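Local coordinates for protein BCL9 homolog (Drosophila melanogaster, PDB 3ZPV), which acts as a nuclear transcription coactivator in Wnt signalling, represented by its HD1 domain, a short strand and two helices held against another protein, at residues Phe8-Thr12 with Gln13-Lys17. Numbering follows the deposited sequence.
Sequences FVFST and QLANK
Two first torsions set up this strand-to-helix junction: chi1 of S11, 67°, swings its OG forward to the first turn of helix 12-23, where it makes the N-cap, and chi1 of F10, -70°, turns its ring back beside its own N and toward L14 and A15. OG of S11 accepts from the backbone N of L14 at 3.1 Å in a nearly straight bond, and so satisfies an amide of the first turn, which has no helical carbonyl four residues before it. The CB of L14 sits 3.5 Å from the same OG. Backbone bonds take over from there: A15 N donates to S11 O and N16 N to T12 O, each at 2.9 Å.

On the side facing helix 30-35, F10 bridges strand and helix. Its CB meets the CB of A15 at 4.0 Å, while CD2 lies 4.1 Å from CG of L14, and the backbone carbon of L14 stands at the ring edge, near its plane. H34 packs edge-to-face with the F10 ring and also touches L14, while I30 meets F10 too, so these residues tie all three elements of the HD1 domain together.

The partner protein is met along both elements: strand 8-10 adds to a parallel beta ladder with one of its strands, and T12 and N16 reach it from the helix. T12 OG1 is hydrogen-bonded to an aromatic side chain of that protein, and the side-chain carboxamide of N16 is hydrogen-bonded through both OD1 and ND2 to its backbone, which should fix the turn of the carboxamide. These two side chains run out from the helix next to one another, bringing CG2 of T12 to 3.6 Å from ND2 of N16.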
# COMPACT_ATOMS: atom_id res chain seq x y z
N PHE L 8 -8.90 3.04 -4.73
CA PHE L 8 -8.02 4.17 -4.80
C PHE L 8 -6.62 3.65 -4.64
O PHE L 8 -6.30 2.95 -3.64
CB PHE L 8 -8.37 5.16 -3.71
CG PHE L 8 -9.75 5.69 -3.82
CD1 PHE L 8 -10.82 4.97 -3.30
CD2 PHE L 8 -10.01 6.90 -4.46
CE1 PHE L 8 -12.12 5.46 -3.38
CE2 PHE L 8 -11.31 7.39 -4.55
CZ PHE L 8 -12.37 6.68 -4.00
N VAL L 9 -5.77 3.98 -5.62
CA VAL L 9 -4.43 3.43 -5.70
C VAL L 9 -3.41 4.38 -5.08
O VAL L 9 -3.39 5.55 -5.37
CB VAL L 9 -4.04 3.17 -7.14
CG1 VAL L 9 -2.62 2.65 -7.24
CG2 VAL L 9 -4.98 2.15 -7.77
N PHE L 10 -2.57 3.86 -4.19
CA PHE L 10 -1.58 4.66 -3.51
C PHE L 10 -0.21 4.11 -3.79
O PHE L 10 0.05 2.91 -3.56
CB PHE L 10 -1.76 4.58 -1.98
CG PHE L 10 -2.99 5.26 -1.46
CD1 PHE L 10 -4.23 4.63 -1.52
CD2 PHE L 10 -2.91 6.50 -0.86
CE1 PHE L 10 -5.36 5.25 -1.02
CE2 PHE L 10 -4.03 7.12 -0.37
CZ PHE L 10 -5.26 6.50 -0.45
N SER L 11 0.69 4.99 -4.22
CA SER L 11 2.13 4.65 -4.19
C SER L 11 2.60 4.74 -2.75
O SER L 11 1.87 5.20 -1.88
CB SER L 11 2.89 5.62 -5.06
OG SER L 11 2.84 6.91 -4.49
N THR L 12 3.79 4.24 -2.47
CA THR L 12 4.36 4.35 -1.14
C THR L 12 4.38 5.81 -0.69
O THR L 12 3.98 6.14 0.43
CB THR L 12 5.79 3.81 -1.08
OG1 THR L 12 5.76 2.40 -1.30
CG2 THR L 12 6.47 4.11 0.29
N GLN L 13 4.82 6.68 -1.58
CA GLN L 13 4.94 8.10 -1.26
C GLN L 13 3.59 8.68 -0.90
O GLN L 13 3.42 9.36 0.12
CB GLN L 13 5.55 8.84 -2.45
CG GLN L 13 6.01 10.27 -2.20
CD GLN L 13 6.24 10.95 -3.57
OE1 GLN L 13 6.98 10.35 -4.29
NE2 GLN L 13 5.61 12.09 -3.98
N LEU L 14 2.60 8.40 -1.73
CA LEU L 14 1.25 8.91 -1.52
C LEU L 14 0.62 8.34 -0.22
O LEU L 14 -0.02 9.07 0.52
CB LEU L 14 0.39 8.60 -2.73
CG LEU L 14 -0.89 9.43 -2.87
CD1 LEU L 14 -0.54 10.90 -3.07
CD2 LEU L 14 -1.72 8.92 -4.04
N ALA L 15 0.86 7.06 0.06
CA ALA L 15 0.33 6.48 1.29
C ALA L 15 0.98 7.11 2.52
O ALA L 15 0.31 7.35 3.52
CB ALA L 15 0.54 4.97 1.30
N ASN L 16 2.29 7.34 2.45
CA ASN L 16 3.03 7.98 3.53
C ASN L 16 2.53 9.40 3.80
O ASN L 16 2.31 9.77 4.96
CB ASN L 16 4.54 7.97 3.25
CG ASN L 16 5.19 6.64 3.60
OD1 ASN L 16 4.63 5.82 4.34
ND2 ASN L 16 6.36 6.41 3.05
N LYS L 17 2.32 10.19 2.74
CA LYS L 17 1.79 11.54 2.92
C LYS L 17 0.36 11.53 3.44
O LYS L 17 0.01 12.34 4.32
CB LYS L 17 1.86 12.35 1.62
CG LYS L 17 3.18 13.08 1.49
CD LYS L 17 3.46 13.59 0.08
CE LYS L 17 4.94 14.01 0.03
NZ LYS L 17 5.45 14.31 -1.33